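Local structure of initiator protein NS1 (4R94) at residues T66-D80 / K216-S230. The protein nicks viral DNA at the replication origin and unwinds it as a helicase to initiate and direct parvoviral replication, this chain being its N-terminal nickase domain. Numbering follows the deposited sequence.
Sequences TWDQSEDMEWETTVD and KISTSPPRDGGYFLS
W67, in the last turn of helix 54-70, faces L229 at a CA-CA distance of 6.4 Å; here helix 66-70 and strand 227-230 run at 109° to each other, and beyond them the loop 77-80 lies along 218-220. The W67 indole reaches strand 227-230 because chi1 is near trans (176°), which sets CG opposite the backbone N: CZ3 lies 3.3 Å from F228 O, obliquely to the ring, and L229 CD1 sits at the ring edge. L229 CD1 also packs 3.5 Å from T66 CG2.

K216 comes in over the indole. Its chain, bent at chi2 and chi4, brings NZ nearly above the six-membered ring, but at 5.1 Å from the centroid any cation-pi attraction is weak. Beside NZ, on the same face of the indole, water 1 lies over the centre of the ring; it accepts from K216 NZ and donates to W67 O, 2.8 Å away. Water 4 accepts from both K216 NZ and D72 N, bridging two donors, so the ammonium group grips the end of the helix and the following loop mainly through solvent.

Farther on, direct bonds take over. T78 N donates to S218 O, a bond of 2.8 Å. D80 N donates to S220 OG at 2.8 Å, almost linearly, and water 5 ties T78 OG1 to S220 N. Between these bonds V79 turns CG2 onto the S218-T219 peptide, 3.6 Å from S218 C, and touches I217 CG2. I217 in turn lays CD1 over the F228 ring.

The contact packs a helix end and the loop leading to helix 81-104 against an edge strand, 227-232, of the antiparallel sheet of the Rep-type nickase domain; strand 112-121, next to 227-232, carries the magnesium ligand E119.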
ATOM      1  N   THR A  66       3.255  -7.055  12.084  1.00 20.61           N
ATOM      2  CA  THR A  66       2.111  -6.151  12.098  1.00 18.21           C
ATOM      3  C   THR A  66       0.808  -6.939  11.998  1.00 20.36           C
ATOM      4  O   THR A  66      -0.150  -6.665  12.736  1.00 20.93           O
ATOM      5  CB  THR A  66       2.212  -5.124  10.957  1.00 21.16           C
ATOM      6  OG1 THR A  66       3.317  -4.248  11.217  1.00 23.42           O
ATOM      7  CG2 THR A  66       0.936  -4.302  10.848  1.00 18.87           C
ATOM      8  N   TRP A  67       0.771  -7.922  11.100  1.00 19.19           N
ATOM      9  CA  TRP A  67      -0.381  -8.809  11.009  1.00 20.78           C
ATOM     10  C   TRP A  67      -0.607  -9.544  12.326  1.00 22.72           C
ATOM     11  O   TRP A  67      -1.725  -9.598  12.845  1.00 21.90           O
ATOM     12  CB  TRP A  67      -0.212  -9.819   9.867  1.00 20.84           C
ATOM     13  CG  TRP A  67      -1.337 -10.823   9.796  1.00 24.43           C
ATOM     14  CD1 TRP A  67      -1.435 -11.992  10.501  1.00 31.10           C
ATOM     15  CD2 TRP A  67      -2.526 -10.743   8.989  1.00 26.88           C
ATOM     16  NE1 TRP A  67      -2.608 -12.640  10.184  1.00 32.37           N
ATOM     17  CE2 TRP A  67      -3.293 -11.897   9.259  1.00 28.14           C
ATOM     18  CE3 TRP A  67      -3.017  -9.805   8.071  1.00 29.35           C
ATOM     19  CZ2 TRP A  67      -4.519 -12.147   8.638  1.00 32.39           C
ATOM     20  CZ3 TRP A  67      -4.244 -10.053   7.455  1.00 32.06           C
ATOM     21  CH2 TRP A  67      -4.978 -11.215   7.743  1.00 34.05           C
ATOM     22  N   ASP A  68       0.469 -10.114  12.866  1.00 21.90           N
ATOM     23  CA  ASP A  68       0.364 -10.911  14.086  1.00 23.26           C
ATOM     24  C   ASP A  68      -0.167 -10.098  15.276  1.00 22.24           C
ATOM     25  O   ASP A  68      -0.983 -10.583  16.057  1.00 24.79           O
ATOM     26  CB  ASP A  68       1.732 -11.527  14.443  1.00 22.07           C
ATOM     27  CG  ASP A  68       2.183 -12.591  13.458  1.00 22.82           C
ATOM     28  OD1 ASP A  68       1.337 -13.186  12.749  1.00 24.11           O
ATOM     29  OD2 ASP A  68       3.416 -12.823  13.393  1.00 21.79           O
ATOM     30  N   GLN A  69       0.297  -8.866  15.419  1.00 20.77           N
ATOM     31  CA  GLN A  69      -0.053  -8.076  16.584  1.00 22.15           C
ATOM     32  C   GLN A  69      -1.448  -7.455  16.436  1.00 24.18           C
ATOM     33  O   GLN A  69      -2.089  -7.088  17.425  1.00 25.94           O
ATOM     34  CB  GLN A  69       1.003  -6.991  16.834  1.00 25.06           C
ATOM     35  CG  GLN A  69       2.464  -7.497  16.918  1.00 28.70           C
ATOM     36  CD  GLN A  69       2.674  -8.748  17.796  1.00 31.11           C
ATOM     37  OE1 GLN A  69       2.351  -8.728  18.996  1.00 29.26           O
ATOM     38  NE2 GLN A  69       3.253  -9.838  17.204  1.00 26.88           N
ATOM     39  N   SER A  70      -1.924  -7.340  15.203  1.00 22.73           N
ATOM     40  CA  SER A  70      -3.227  -6.707  14.969  1.00 21.15           C
ATOM     41  C   SER A  70      -4.330  -7.750  14.840  1.00 29.66           C
ATOM     42  O   SER A  70      -5.508  -7.418  14.668  1.00 26.40           O
ATOM     43  CB  SER A  70      -3.182  -5.826  13.718  1.00 20.18           C
ATOM     44  OG  SER A  70      -2.967  -6.598  12.563  1.00 24.18           O
ATOM     45  N   GLU A  71      -3.937  -9.013  14.923  1.00 27.73           N
ATOM     46  CA  GLU A  71      -4.886 -10.111  14.856  1.00 33.73           C
ATOM     47  C   GLU A  71      -5.732 -10.156  16.115  1.00 39.87           C
ATOM     48  O   GLU A  71      -5.205 -10.149  17.232  1.00 38.03           O
ATOM     49  CB  GLU A  71      -4.159 -11.439  14.661  1.00 32.48           C
ATOM     50  CG  GLU A  71      -5.094 -12.613  14.462  1.00 42.40           C
ATOM     51  CD  GLU A  71      -4.380 -13.812  13.889  1.00 51.18           C
ATOM     52  OE1 GLU A  71      -3.415 -14.289  14.528  1.00 55.82           O
ATOM     53  OE2 GLU A  71      -4.770 -14.262  12.792  1.00 52.23           O
ATOM     54  N   ASP A  72      -7.046 -10.187  15.926  1.00 37.61           N
ATOM     55  CA  ASP A  72      -7.970 -10.359  17.034  1.00 46.92           C
ATOM     56  C   ASP A  72      -8.277 -11.843  17.183  1.00 55.29           C
ATOM     57  O   ASP A  72      -8.898 -12.450  16.310  1.00 58.66           O
ATOM     58  CB  ASP A  72      -9.250  -9.553  16.806  1.00 50.47           C
ATOM     59  CG  ASP A  72      -9.992  -9.263  18.096  1.00 61.26           C
ATOM     60  OD1 ASP A  72      -9.953 -10.112  19.013  1.00 67.21           O
ATOM     61  OD2 ASP A  72     -10.609  -8.182  18.195  1.00 62.58           O
ATOM     62  N   MET A  73      -7.828 -12.427  18.290  1.00 59.48           N
ATOM     63  CA  MET A  73      -7.914 -13.871  18.484  1.00 62.40           C
ATOM     64  C   MET A  73      -9.190 -14.303  19.200  1.00 69.91           C
ATOM     65  O   MET A  73      -9.454 -15.500  19.325  1.00 69.30           O
ATOM     66  CB  MET A  73      -6.693 -14.372  19.258  1.00 54.05           C
ATOM     67  CG  MET A  73      -5.438 -14.471  18.416  1.00 47.68           C
ATOM     68  SD  MET A  73      -3.963 -14.777  19.403  1.00 62.78           S
ATOM     69  CE  MET A  73      -2.767 -15.043  18.105  1.00 39.80           C
ATOM     70  N   GLU A  74      -9.969 -13.334  19.676  1.00 75.23           N
ATOM     71  CA  GLU A  74     -11.268 -13.631  20.272  1.00 87.05           C
ATOM     72  C   GLU A  74     -12.095 -14.465  19.302  1.00 91.70           C
ATOM     73  O   GLU A  74     -12.668 -15.491  19.672  1.00 94.77           O
ATOM     74  CB  GLU A  74     -12.014 -12.346  20.641  1.00 91.54           C
ATOM     75  CG  GLU A  74     -11.400 -11.575  21.798  1.00 95.19           C
ATOM     76  CD  GLU A  74     -12.269 -10.418  22.257  1.00 98.82           C
ATOM     77  OE1 GLU A  74     -13.387 -10.257  21.718  1.00 99.67           O
ATOM     78  OE2 GLU A  74     -11.834  -9.669  23.158  1.00101.81           O
ATOM     79  N   TRP A  75     -12.133 -14.018  18.052  1.00 92.76           N
ATOM     80  CA  TRP A  75     -12.767 -14.771  16.980  1.00 96.25           C
ATOM     81  C   TRP A  75     -11.703 -15.503  16.171  1.00 90.34           C
ATOM     82  O   TRP A  75     -10.511 -15.405  16.469  1.00 91.48           O
ATOM     83  CB  TRP A  75     -13.590 -13.843  16.084  1.00 99.15           C
ATOM     84  CG  TRP A  75     -14.648 -13.079  16.830  1.00104.81           C
ATOM     85  CD1 TRP A  75     -15.900 -13.515  17.154  1.00105.91           C
ATOM     86  CD2 TRP A  75     -14.543 -11.743  17.345  1.00106.13           C
ATOM     87  NE1 TRP A  75     -16.581 -12.537  17.840  1.00108.19           N
ATOM     88  CE2 TRP A  75     -15.770 -11.439  17.969  1.00107.48           C
ATOM     89  CE3 TRP A  75     -13.531 -10.777  17.338  1.00 98.14           C
ATOM     90  CZ2 TRP A  75     -16.013 -10.209  18.581  1.00104.97           C
ATOM     91  CZ3 TRP A  75     -13.774  -9.557  17.947  1.00 95.54           C
ATOM     92  CH2 TRP A  75     -15.006  -9.284  18.558  1.00100.95           C
ATOM     93  N   GLU A  76     -12.128 -16.239  15.152  1.00 89.00           N
ATOM     94  CA  GLU A  76     -11.188 -16.983  14.323  1.00 81.78           C
ATOM     95  C   GLU A  76     -10.950 -16.277  12.992  1.00 75.21           C
ATOM     96  O   GLU A  76     -11.809 -15.548  12.496  1.00 73.16           O
ATOM     97  CB  GLU A  76     -11.687 -18.413  14.082  1.00 81.11           C
ATOM     98  CG  GLU A  76     -12.847 -18.532  13.095  1.00 85.40           C
ATOM     99  CD  GLU A  76     -14.183 -18.115  13.690  1.00 93.93           C
ATOM    100  OE1 GLU A  76     -14.243 -17.852  14.911  1.00 97.62           O
ATOM    101  OE2 GLU A  76     -15.177 -18.053  12.935  1.00 91.84           O
ATOM    102  N   THR A  77      -9.768 -16.492  12.428  1.00 66.75           N
ATOM    103  CA  THR A  77      -9.418 -15.940  11.128  1.00 56.60           C
ATOM    104  C   THR A  77      -9.173 -17.084  10.154  1.00 52.64           C
ATOM    105  O   THR A  77      -8.442 -18.021  10.470  1.00 53.97           O
ATOM    106  CB  THR A  77      -8.164 -15.050  11.207  1.00 57.04           C
ATOM    107  OG1 THR A  77      -8.115 -14.388  12.477  1.00 62.56           O
ATOM    108  CG2 THR A  77      -8.169 -14.019  10.092  1.00 50.40           C
ATOM    109  N   THR A  78      -9.788 -17.022   8.978  1.00 44.27           N
ATOM    110  CA  THR A  78      -9.602 -18.075   7.984  1.00 48.22           C
ATOM    111  C   THR A  78      -9.108 -17.534   6.644  1.00 40.93           C
ATOM    112  O   THR A  78      -9.464 -18.063   5.595  1.00 41.47           O
ATOM    113  CB  THR A  78     -10.912 -18.869   7.736  1.00 48.64           C
ATOM    114  OG1 THR A  78     -11.970 -17.964   7.397  1.00 48.10           O
ATOM    115  CG2 THR A  78     -11.301 -19.669   8.973  1.00 51.67           C
ATOM    116  N   VAL A  79      -8.303 -16.477   6.673  1.00 38.77           N
ATOM    117  CA  VAL A  79      -7.698 -15.978   5.439  1.00 38.50           C
ATOM    118  C   VAL A  79      -6.690 -17.004   4.922  1.00 33.11           C
ATOM    119  O   VAL A  79      -5.888 -17.515   5.701  1.00 34.31           O
ATOM    120  CB  VAL A  79      -6.991 -14.621   5.650  1.00 33.89           C
ATOM    121  CG1 VAL A  79      -6.328 -14.159   4.359  1.00 28.52           C
ATOM    122  CG2 VAL A  79      -7.982 -13.572   6.151  1.00 30.80           C
ATOM    123  N   ASP A  80      -6.740 -17.300   3.620  1.00 33.23           N
ATOM    124  CA  ASP A  80      -5.801 -18.240   2.993  1.00 37.12           C
ATOM    125  C   ASP A  80      -4.350 -17.899   3.321  1.00 36.75           C
ATOM    126  O   ASP A  80      -3.964 -16.731   3.361  1.00 32.64           O
ATOM    127  CB  ASP A  80      -5.965 -18.261   1.463  1.00 40.85           C
ATOM    128  CG  ASP A  80      -7.234 -18.960   1.008  1.00 46.85           C
ATOM    129  OD1 ASP A  80      -7.906 -19.601   1.844  1.00 49.06           O
ATOM    130  OD2 ASP A  80      -7.556 -18.870  -0.198  1.00 46.46           O
ATOM    131  N   LYS A 216     -12.281  -5.389   8.680  1.00 22.88           N
ATOM    132  CA  LYS A 216     -11.137  -6.297   8.594  1.00 24.48           C
ATOM    133  C   LYS A 216     -11.489  -7.566   7.833  1.00 26.78           C
ATOM    134  O   LYS A 216     -12.488  -8.236   8.122  1.00 25.86           O
ATOM    135  CB  LYS A 216     -10.629  -6.643  10.002  1.00 23.86           C
ATOM    136  CG  LYS A 216      -9.487  -7.673  10.080  1.00 28.44           C
ATOM    137  CD  LYS A 216      -8.156  -7.061   9.711  1.00 29.36           C
ATOM    138  CE  LYS A 216      -6.985  -8.024   9.995  1.00 31.27           C
ATOM    139  NZ  LYS A 216      -6.667  -8.096  11.453  1.00 34.84           N
ATOM    140  N   ILE A 217     -10.664  -7.889   6.847  1.00 22.89           N
ATOM    141  CA  ILE A 217     -10.805  -9.148   6.125  1.00 24.42           C
ATOM    142  C   ILE A 217     -10.414 -10.326   7.019  1.00 29.60           C
ATOM    143  O   ILE A 217      -9.307 -10.371   7.566  1.00 27.16           O
ATOM    144  CB  ILE A 217      -9.946  -9.154   4.849  1.00 26.57           C
ATOM    145  CG1 ILE A 217     -10.463  -8.098   3.867  1.00 24.13           C
ATOM    146  CG2 ILE A 217      -9.891 -10.560   4.222  1.00 27.05           C
ATOM    147  CD1 ILE A 217      -9.495  -7.827   2.719  1.00 21.64           C
ATOM    148  N   SER A 218     -11.318 -11.291   7.155  1.00 29.84           N
ATOM    149  CA  SER A 218     -11.081 -12.427   8.045  1.00 35.51           C
ATOM    150  C   SER A 218     -11.348 -13.766   7.370  1.00 37.76           C
ATOM    151  O   SER A 218     -11.250 -14.818   7.999  1.00 43.10           O
ATOM    152  CB  SER A 218     -11.961 -12.301   9.287  1.00 41.26           C
ATOM    153  OG  SER A 218     -13.314 -12.152   8.896  1.00 36.27           O
ATOM    154  N   THR A 219     -11.692 -13.718   6.088  1.00 36.96           N
ATOM    155  CA  THR A 219     -12.086 -14.907   5.347  1.00 40.20           C
ATOM    156  C   THR A 219     -11.462 -14.934   3.962  1.00 41.39           C
ATOM    157  O   THR A 219     -11.018 -13.910   3.446  1.00 39.41           O
ATOM    158  CB  THR A 219     -13.626 -14.985   5.178  1.00 44.82           C
ATOM    159  OG1 THR A 219     -14.072 -13.885   4.375  1.00 41.26           O
ATOM    160  CG2 THR A 219     -14.334 -14.928   6.522  1.00 40.98           C
ATOM    161  N   SER A 220     -11.434 -16.116   3.361  1.00 40.09           N
ATOM    162  CA  SER A 220     -11.198 -16.228   1.930  1.00 40.16           C
ATOM    163  C   SER A 220     -12.418 -16.904   1.304  1.00 44.73           C
ATOM    164  O   SER A 220     -12.832 -17.970   1.756  1.00 48.65           O
ATOM    165  CB  SER A 220      -9.920 -17.004   1.636  1.00 42.88           C
ATOM    166  OG  SER A 220      -8.770 -16.243   1.977  1.00 40.32           O
ATOM    167  N   PRO A 221     -13.021 -16.278   0.280  1.00 45.09           N
ATOM    168  CA  PRO A 221     -12.643 -15.019  -0.375  1.00 40.46           C
ATOM    169  C   PRO A 221     -12.863 -13.811   0.526  1.00 38.43           C
ATOM    170  O   PRO A 221     -13.787 -13.819   1.339  1.00 38.62           O
ATOM    171  CB  PRO A 221     -13.581 -14.953  -1.593  1.00 43.94           C
ATOM    172  CG  PRO A 221     -14.205 -16.317  -1.700  1.00 45.78           C
ATOM    173  CD  PRO A 221     -14.249 -16.838  -0.306  1.00 46.64           C
ATOM    174  N   PRO A 222     -12.020 -12.779   0.378  1.00 36.50           N
ATOM    175  CA  PRO A 222     -12.098 -11.566   1.197  1.00 33.44           C
ATOM    176  C   PRO A 222     -13.431 -10.851   1.048  1.00 37.37           C
ATOM    177  O   PRO A 222     -14.029 -10.879  -0.033  1.00 38.15           O
ATOM    178  CB  PRO A 222     -10.971 -10.685   0.646  1.00 31.55           C
ATOM    179  CG  PRO A 222     -10.080 -11.599  -0.098  1.00 32.55           C
ATOM    180  CD  PRO A 222     -10.945 -12.701  -0.624  1.00 36.57           C
ATOM    181  N   ARG A 223     -13.883 -10.217   2.124  1.00 35.31           N
ATOM    182  CA  ARG A 223     -15.064  -9.371   2.069  1.00 38.83           C
ATOM    183  C   ARG A 223     -14.787  -8.188   1.155  1.00 39.90           C
ATOM    184  O   ARG A 223     -13.732  -7.560   1.246  1.00 36.77           O
ATOM    185  CB  ARG A 223     -15.443  -8.882   3.462  1.00 39.47           C
ATOM    186  CG  ARG A 223     -16.637  -7.959   3.464  1.00 48.48           C
ATOM    187  CD  ARG A 223     -16.824  -7.283   4.808  1.00 52.72           C
ATOM    188  NE  ARG A 223     -17.886  -6.285   4.737  1.00 60.10           N
ATOM    189  CZ  ARG A 223     -17.719  -5.055   4.258  1.00 62.12           C
ATOM    190  NH1 ARG A 223     -16.526  -4.664   3.813  1.00 47.05           N
ATOM    191  NH2 ARG A 223     -18.747  -4.213   4.227  1.00 65.23           N
ATOM    192  N   ASP A 224     -15.721  -7.877   0.267  1.00 39.03           N
ATOM    193  CA  ASP A 224     -15.475  -6.800  -0.673  1.00 34.08           C
ATOM    194  C   ASP A 224     -15.320  -5.476   0.064  1.00 33.61           C
ATOM    195  O   ASP A 224     -16.117  -5.136   0.941  1.00 34.68           O
ATOM    196  CB  ASP A 224     -16.580  -6.729  -1.721  1.00 40.27           C
ATOM    197  CG  ASP A 224     -16.433  -7.805  -2.784  1.00 46.21           C
ATOM    198  OD1 ASP A 224     -15.362  -8.461  -2.825  1.00 44.04           O
ATOM    199  OD2 ASP A 224     -17.371  -7.988  -3.587  1.00 52.85           O
ATOM    200  N   GLY A 225     -14.248  -4.764  -0.265  1.00 29.73           N
ATOM    201  CA  GLY A 225     -13.974  -3.467   0.325  1.00 27.77           C
ATOM    202  C   GLY A 225     -13.248  -3.513   1.658  1.00 25.78           C
ATOM    203  O   GLY A 225     -12.989  -2.463   2.259  1.00 26.49           O
ATOM    204  N   GLY A 226     -12.911  -4.712   2.120  1.00 25.96           N
ATOM    205  CA  GLY A 226     -12.263  -4.862   3.414  1.00 23.11           C
ATOM    206  C   GLY A 226     -10.774  -4.553   3.348  1.00 22.48           C
ATOM    207  O   GLY A 226     -10.212  -4.435   2.264  1.00 20.69           O
ATOM    208  N   TYR A 227     -10.146  -4.400   4.507  1.00 18.07           N
ATOM    209  CA  TYR A 227      -8.695  -4.175   4.552  1.00 21.35           C
ATOM    210  C   TYR A 227      -7.990  -5.392   5.146  1.00 21.92           C
ATOM    211  O   TYR A 227      -8.544  -6.121   5.985  1.00 21.20           O
ATOM    212  CB  TYR A 227      -8.351  -2.908   5.364  1.00 20.70           C
ATOM    213  CG  TYR A 227      -8.436  -3.095   6.877  1.00 20.36           C
ATOM    214  CD1 TYR A 227      -9.656  -2.987   7.544  1.00 19.08           C
ATOM    215  CD2 TYR A 227      -7.300  -3.382   7.633  1.00 22.44           C
ATOM    216  CE1 TYR A 227      -9.741  -3.176   8.914  1.00 24.06           C
ATOM    217  CE2 TYR A 227      -7.372  -3.555   9.004  1.00 20.35           C
ATOM    218  CZ  TYR A 227      -8.600  -3.458   9.639  1.00 24.70           C
ATOM    219  OH  TYR A 227      -8.692  -3.645  11.004  1.00 22.18           O
ATOM    220  N   PHE A 228      -6.758  -5.609   4.703  1.00 18.95           N
ATOM    221  CA  PHE A 228      -5.908  -6.669   5.239  1.00 20.77           C
ATOM    222  C   PHE A 228      -5.030  -6.198   6.390  1.00 24.31           C
ATOM    223  O   PHE A 228      -4.932  -6.844   7.425  1.00 25.47           O
ATOM    224  CB  PHE A 228      -4.974  -7.224   4.166  1.00 19.94           C
ATOM    225  CG  PHE A 228      -5.646  -8.039   3.092  1.00 20.13           C
ATOM    226  CD1 PHE A 228      -6.003  -9.363   3.320  1.00 21.93           C
ATOM    227  CD2 PHE A 228      -5.838  -7.505   1.827  1.00 20.00           C
ATOM    228  CE1 PHE A 228      -6.582 -10.123   2.306  1.00 21.34           C
ATOM    229  CE2 PHE A 228      -6.418  -8.244   0.816  1.00 21.67           C
ATOM    230  CZ  PHE A 228      -6.793  -9.564   1.055  1.00 23.71           C
ATOM    231  N   LEU A 229      -4.372  -5.068   6.175  1.00 19.45           N
ATOM    232  CA  LEU A 229      -3.162  -4.721   6.896  1.00 20.59           C
ATOM    233  C   LEU A 229      -2.903  -3.243   6.658  1.00 21.11           C
ATOM    234  O   LEU A 229      -3.068  -2.771   5.527  1.00 22.18           O
ATOM    235  CB  LEU A 229      -1.974  -5.569   6.373  1.00 21.05           C
ATOM    236  CG  LEU A 229      -0.588  -5.442   6.995  1.00 25.07           C
ATOM    237  CD1 LEU A 229      -0.552  -6.244   8.284  1.00 29.37           C
ATOM    238  CD2 LEU A 229       0.493  -5.946   6.040  1.00 29.21           C
ATOM    239  N   SER A 230      -2.510  -2.512   7.699  1.00 19.38           N
ATOM    240  CA  SER A 230      -2.134  -1.112   7.548  1.00 17.11           C
ATOM    241  C   SER A 230      -0.850  -0.824   8.291  1.00 17.85           C
ATOM    242  O   SER A 230      -0.470  -1.571   9.199  1.00 18.99           O
ATOM    243  CB  SER A 230      -3.236  -0.175   8.058  1.00 19.02           C
ATOM    244  OG  SER A 230      -4.478  -0.536   7.503  1.00 25.68           O
TER
HETATM  245  O   HOH W   1      -4.153  -9.262  11.540  1.00 29.19           O
HETATM  246  O   HOH W   2      -4.531  -5.636  10.644  1.00 25.28           O
HETATM  247  O   HOH W   3      -8.295  -6.962  14.053  1.00 34.36           O
HETATM  248  O   HOH W   4      -8.097 -10.093  12.931  1.00 39.00           O
HETATM  249  O   HOH W   5     -12.829 -18.318   4.943  1.00 49.36           O